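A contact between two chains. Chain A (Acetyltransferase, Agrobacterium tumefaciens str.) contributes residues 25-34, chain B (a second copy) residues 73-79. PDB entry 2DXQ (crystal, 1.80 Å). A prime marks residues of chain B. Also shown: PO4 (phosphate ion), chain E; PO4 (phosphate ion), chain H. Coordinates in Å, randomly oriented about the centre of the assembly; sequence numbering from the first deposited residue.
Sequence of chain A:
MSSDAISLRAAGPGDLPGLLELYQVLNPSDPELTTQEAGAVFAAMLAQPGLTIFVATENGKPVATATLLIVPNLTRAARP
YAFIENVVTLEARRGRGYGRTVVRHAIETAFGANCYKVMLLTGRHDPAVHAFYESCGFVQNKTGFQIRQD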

ATOM      1  N   VAL A  25      -6.482  17.385 -11.190  1.00 17.51           N
ATOM      2  CA  VAL A  25      -6.390  18.334 -10.065  1.00 18.67           C
ATOM      3  C   VAL A  25      -5.268  17.952  -9.109  1.00 18.73           C
ATOM      4  O   VAL A  25      -4.463  18.810  -8.692  1.00 19.13           O
ATOM      5  CB  VAL A  25      -7.744  18.452  -9.300  1.00 18.49           C
ATOM      6  CG1 VAL A  25      -7.578  19.250  -7.995  1.00 20.60           C
ATOM      7  CG2 VAL A  25      -8.797  19.092 -10.199  1.00 19.67           C
ATOM      8  N   LEU A  26      -5.215  16.667  -8.768  1.00 18.13           N
ATOM      9  CA  LEU A  26      -4.194  16.128  -7.883  1.00 18.37           C
ATOM     10  C   LEU A  26      -2.793  16.485  -8.389  1.00 19.49           C
ATOM     11  O   LEU A  26      -1.990  17.057  -7.641  1.00 18.78           O
ATOM     12  CB  LEU A  26      -4.355  14.614  -7.724  1.00 18.79           C
ATOM     13  CG  LEU A  26      -3.378  13.864  -6.802  1.00 17.95           C
ATOM     14  CD1 LEU A  26      -3.441  14.442  -5.386  1.00 18.47           C
ATOM     15  CD2 LEU A  26      -3.703  12.368  -6.809  1.00 18.44           C
ATOM     16  N   ASN A  27      -2.524  16.152  -9.656  1.00 19.28           N
ATOM     17  CA  ASN A  27      -1.207  16.341 -10.256  1.00 19.92           C
ATOM     18  C   ASN A  27      -1.328  17.175 -11.532  1.00 20.48           C
ATOM     19  O   ASN A  27      -1.428  16.618 -12.628  1.00 20.72           O
ATOM     20  CB  ASN A  27      -0.553  14.984 -10.574  1.00 19.86           C
ATOM     21  CG  ASN A  27      -0.391  14.072  -9.351  1.00 20.05           C
ATOM     22  OD1 ASN A  27      -0.088  14.513  -8.247  1.00 23.31           O
ATOM     23  ND2 ASN A  27      -0.566  12.782  -9.566  1.00 20.52           N
ATOM     24  N   PRO A  28      -1.339  18.518 -11.405  1.00 21.08           N
ATOM     25  CA  PRO A  28      -1.541  19.376 -12.590  1.00 21.53           C
ATOM     26  C   PRO A  28      -0.502  19.241 -13.716  1.00 21.85           C
ATOM     27  O   PRO A  28      -0.791  19.624 -14.849  1.00 22.83           O
ATOM     28  CB  PRO A  28      -1.567  20.803 -12.017  1.00 21.68           C
ATOM     29  CG  PRO A  28      -1.026  20.709 -10.638  1.00 22.30           C
ATOM     30  CD  PRO A  28      -1.209  19.300 -10.155  1.00 21.14           C
ATOM     31  N   SER A  29       0.672  18.692 -13.418  1.00 22.16           N
ATOM     32  CA  SER A  29       1.704  18.504 -14.449  1.00 22.85           C
ATOM     33  C   SER A  29       1.612  17.130 -15.146  1.00 22.30           C
ATOM     34  O   SER A  29       2.335  16.861 -16.121  1.00 22.12           O
ATOM     35  CB  SER A  29       3.092  18.737 -13.861  1.00 23.29           C
ATOM     36  OG  SER A  29       3.497  17.632 -13.075  1.00 27.20           O
ATOM     37  N   ASP A  30       0.728  16.257 -14.658  1.00 21.01           N
ATOM     38  CA  ASP A  30       0.526  14.956 -15.307  1.00 20.75           C
ATOM     39  C   ASP A  30      -0.114  15.149 -16.667  1.00 20.12           C
ATOM     40  O   ASP A  30      -0.911  16.074 -16.840  1.00 20.18           O
ATOM     41  CB  ASP A  30      -0.392  14.054 -14.471  1.00 20.42           C
ATOM     42  CG  ASP A  30       0.358  13.215 -13.452  1.00 20.65           C
ATOM     43  OD1 ASP A  30       1.623  13.192 -13.432  1.00 21.95           O
ATOM     44  OD2 ASP A  30      -0.336  12.544 -12.668  1.00 18.59           O
ATOM     45  N   PRO A  31       0.199  14.249 -17.631  1.00 20.38           N
ATOM     46  CA  PRO A  31      -0.476  14.293 -18.925  1.00 20.37           C
ATOM     47  C   PRO A  31      -1.961  14.007 -18.750  1.00 19.88           C
ATOM     48  O   PRO A  31      -2.348  13.275 -17.828  1.00 19.78           O
ATOM     49  CB  PRO A  31       0.184  13.157 -19.712  1.00 20.40           C
ATOM     50  CG  PRO A  31       0.740  12.241 -18.702  1.00 21.37           C
ATOM     51  CD  PRO A  31       1.172  13.145 -17.563  1.00 20.64           C
ATOM     52  N   GLU A  32      -2.781  14.590 -19.611  1.00 19.47           N
ATOM     53  CA  GLU A  32      -4.229  14.425 -19.483  1.00 20.06           C
ATOM     54  C   GLU A  32      -4.642  13.202 -20.283  1.00 18.48           C
ATOM     55  O   GLU A  32      -4.878  13.283 -21.485  1.00 17.42           O
ATOM     56  CB  GLU A  32      -4.963  15.704 -19.910  1.00 20.18           C
ATOM     57  CG  GLU A  32      -4.494  16.920 -19.103  1.00 22.54           C
ATOM     58  CD  GLU A  32      -5.255  18.205 -19.411  1.00 24.64           C
ATOM     59  OE1 GLU A  32      -5.999  18.267 -20.414  1.00 27.92           O
ATOM     60  OE2 GLU A  32      -5.102  19.164 -18.623  1.00 30.23           O
ATOM     61  N   LEU A  33      -4.669  12.055 -19.602  1.00 16.76           N
ATOM     62  CA  LEU A  33      -5.084  10.790 -20.205  1.00 16.73           C
ATOM     63  C   LEU A  33      -6.531  10.876 -20.641  1.00 16.36           C
ATOM     64  O   LEU A  33      -7.369  11.415 -19.919  1.00 16.37           O
ATOM     65  CB  LEU A  33      -4.972   9.647 -19.188  1.00 16.37           C
ATOM     66  CG  LEU A  33      -3.590   9.265 -18.685  1.00 18.23           C
ATOM     67  CD1 LEU A  33      -3.742   8.117 -17.706  1.00 19.14           C
ATOM     68  CD2 LEU A  33      -2.676   8.867 -19.833  1.00 20.16           C
ATOM     69  N   THR A  34      -6.827  10.356 -21.829  1.00 15.42           N
ATOM     70  CA  THR A  34      -8.217  10.268 -22.262  1.00 14.36           C
ATOM     71  C   THR A  34      -8.870   9.048 -21.615  1.00 14.17           C
ATOM     72  O   THR A  34      -8.189   8.156 -21.105  1.00 13.76           O
ATOM     73  CB  THR A  34      -8.304  10.139 -23.785  1.00 14.60           C
ATOM     74  OG1 THR A  34      -7.713   8.887 -24.175  1.00 12.86           O
ATOM     75  CG2 THR A  34      -7.550  11.289 -24.438  1.00 13.85           C
TER
ATOM     76  N   ASN B  73      -2.834   1.850 -11.281  1.00 13.19           N
ATOM     77  CA  ASN B  73      -2.935   3.256 -10.958  1.00 13.61           C
ATOM     78  C   ASN B  73      -3.141   4.120 -12.191  1.00 13.76           C
ATOM     79  O   ASN B  73      -2.563   3.843 -13.241  1.00 13.61           O
ATOM     80  CB  ASN B  73      -1.619   3.663 -10.275  1.00 13.67           C
ATOM     81  CG  ASN B  73      -1.551   5.139  -9.976  1.00 16.32           C
ATOM     82  OD1 ASN B  73      -2.422   5.679  -9.299  1.00 16.29           O
ATOM     83  ND2 ASN B  73      -0.533   5.809 -10.504  1.00 15.08           N
ATOM     84  N   LEU B  74      -3.907   5.197 -12.041  1.00 13.70           N
ATOM     85  CA  LEU B  74      -4.201   6.099 -13.151  1.00 14.82           C
ATOM     86  C   LEU B  74      -3.419   7.393 -13.185  1.00 15.03           C
ATOM     87  O   LEU B  74      -3.368   8.040 -14.231  1.00 16.55           O
ATOM     88  CB  LEU B  74      -5.695   6.420 -13.206  1.00 14.49           C
ATOM     89  CG  LEU B  74      -6.609   5.249 -13.554  1.00 15.95           C
ATOM     90  CD1 LEU B  74      -8.030   5.729 -13.498  1.00 18.00           C
ATOM     91  CD2 LEU B  74      -6.277   4.678 -14.938  1.00 18.03           C
ATOM     92  N   THR B  75      -2.818   7.790 -12.064  1.00 15.66           N
ATOM     93  CA  THR B  75      -2.010   9.003 -12.051  1.00 15.50           C
ATOM     94  C   THR B  75      -0.672   8.720 -12.723  1.00 15.97           C
ATOM     95  O   THR B  75      -0.352   7.560 -13.018  1.00 16.24           O
ATOM     96  CB  THR B  75      -1.780   9.532 -10.601  1.00 15.42           C
ATOM     97  OG1 THR B  75      -0.871   8.675  -9.916  1.00 15.74           O
ATOM     98  CG2 THR B  75      -3.099   9.601  -9.835  1.00 15.34           C
ATOM     99  N   ARG B  76       0.114   9.776 -12.942  1.00 16.29           N
ATOM    100  CA  ARG B  76       1.451   9.665 -13.540  1.00 16.67           C
ATOM    101  C   ARG B  76       1.424   8.837 -14.814  1.00 16.78           C
ATOM    102  O   ARG B  76       2.204   7.904 -14.957  1.00 16.24           O
ATOM    103  CB  ARG B  76       2.491   9.081 -12.561  1.00 16.78           C
ATOM    104  CG  ARG B  76       3.212  10.123 -11.679  1.00 19.47           C
ATOM    105  CD  ARG B  76       2.238  10.808 -10.747  1.00 20.20           C
ATOM    106  NE  ARG B  76       2.905  11.682  -9.766  1.00 22.30           N
ATOM    107  CZ  ARG B  76       3.090  12.990  -9.914  1.00 21.66           C
ATOM    108  NH1 ARG B  76       2.662  13.623 -10.997  1.00 23.19           N
ATOM    109  NH2 ARG B  76       3.689  13.689  -8.948  1.00 24.87           N
ATOM    110  N   ALA B  77       0.526   9.198 -15.726  1.00 17.46           N
ATOM    111  CA  ALA B  77       0.398   8.524 -17.015  1.00 17.70           C
ATOM    112  C   ALA B  77       0.013   7.047 -16.868  1.00 17.51           C
ATOM    113  O   ALA B  77       0.398   6.192 -17.686  1.00 17.70           O
ATOM    114  CB  ALA B  77       1.702   8.688 -17.829  1.00 17.91           C
ATOM    115  N   ALA B  78      -0.769   6.757 -15.825  1.00 16.99           N
ATOM    116  CA  ALA B  78      -1.212   5.416 -15.484  1.00 16.47           C
ATOM    117  C   ALA B  78      -0.074   4.414 -15.220  1.00 16.39           C
ATOM    118  O   ALA B  78      -0.207   3.230 -15.505  1.00 16.53           O
ATOM    119  CB  ALA B  78      -2.221   4.874 -16.515  1.00 17.12           C
ATOM    120  N   ARG B  79       1.026   4.902 -14.652  1.00 15.85           N
ATOM    121  CA  ARG B  79       2.110   4.018 -14.197  1.00 16.24           C
ATOM    122  C   ARG B  79       1.780   3.440 -12.838  1.00 15.93           C
ATOM    123  O   ARG B  79       1.235   4.158 -11.983  1.00 16.17           O
ATOM    124  CB  ARG B  79       3.451   4.750 -14.137  1.00 16.16           C
ATOM    125  CG  ARG B  79       4.059   5.004 -15.517  1.00 17.76           C
ATOM    126  CD  ARG B  79       5.321   5.813 -15.383  1.00 20.76           C
ATOM    127  NE  ARG B  79       6.463   4.998 -14.962  1.00 21.84           N
ATOM    128  CZ  ARG B  79       7.679   5.484 -14.723  1.00 23.68           C
ATOM    129  NH1 ARG B  79       7.923   6.786 -14.845  1.00 24.71           N
ATOM    130  NH2 ARG B  79       8.658   4.670 -14.364  1.00 25.56           N
TER
HETATM  131  P   PO4 E5285       2.548  17.775  -9.986  1.00 46.94           P
HETATM  132  O1  PO4 E5285       3.267  19.069 -10.296  1.00 47.51           O
HETATM  133  O2  PO4 E5285       1.729  17.364 -11.180  1.00 46.87           O
HETATM  134  O3  PO4 E5285       3.557  16.703  -9.656  1.00 47.11           O
HETATM  135  O4  PO4 E5285       1.647  17.978  -8.793  1.00 47.36           O
HETATM  136  P   PO4 H3285       3.331  11.022  -6.112  1.00 26.96           P
HETATM  137  O1  PO4 H3285       4.108  10.200  -5.106  1.00 27.57           O
HETATM  138  O2  PO4 H3285       2.735  12.211  -5.397  1.00 27.78           O
HETATM  139  O3  PO4 H3285       4.212  11.481  -7.231  1.00 26.24           O
HETATM  140  O4  PO4 H3285       2.201  10.178  -6.662  1.00 29.20           O
HETATM  141  O   HOH W   1      -0.343  10.364  -7.745  1.00 26.40           O
HETATM  142  O   HOH W   2      -1.588  11.183 -16.126  1.00 19.41           O

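This is a small contact of mixed character, held by one carboxylate, that of Asp30, which grips both the backbone and the side chain of Arg76′, and flanked by an apolar patch centred on Leu33, with phosphates around the arginine and waters bridging the stretches. The two stretches bury 379 Å² between them, counting both sides; Arg76′ (74 Å²) and Leu33 (63 Å²) lose the most, followed by Asp30 and Ala77′ (48 Å² each).

Asp30 suits the centre because a carboxylate has two oxygens and can accept from two directions at once. Its CA-to-CB bond points toward chain B, and the two oxygens take different donors: OD2 receives the backbone N of Arg76′ at 2.8 Å, while OD1 receives NH1 of Arg76′ at 2.7 Å, a hydrogen bond that is also a salt bridge. Arg76′ starts out pointing away, yet its long side chain bends back, with chi1 at -89° and chi2 in p, so that its end meets the same aspartate that holds its main chain.

Asn27 supports this arrangement from within chain A. It is the first residue to leave the helical conformation, and it opens a type I turn closed by the bond from Asp30 N to Asn27 O, 3.0 Å. The turn brings the two side chains together, and Asn27 ND2 donates to Asp30 OD2 at 3.1 Å, helping to orient the carboxylate. An amide fits here also because it is flat and uncharged: Asn27 CG lies over one face of the Arg76′ guanidinium, 3.5 Å from NH1, leaving the edge free for acceptors.

Two phosphates, probably from the crystallisation liquor, share that edge with Asp30 OD1. O3 of the chain H ion accepts from Arg76′ NE at 2.9 Å and from NH2 at 2.8 Å. The chain E ion links the stretches: its O3 accepts from Arg76′ NH2 at 3.1 Å, and its O2 from Ser29 N at 2.8 Å and Ser29 OG at 2.6 Å.

Water extends the polar network. One molecule accepts from Asn27 ND2 at 3.0 Å and from Thr75′ OG1 at 2.8 Å; another joins main chain to main chain, donating to Pro31 O at 2.8 Å and accepting from Ala77′ N at 2.9 Å.

The apolar patch lies along the residues that follow Asp30. Pro31 CG meets Ala77′ CB at 3.8 Å. Leu33 points toward chain B, and its CD1 lies 3.5 Å from Leu74′ O, 4.0 Å from Ala77′ C and 3.8 Å from both Ala78′ N and Ala78′ CB; a branched apolar side chain suits a place with no polar partner of its own.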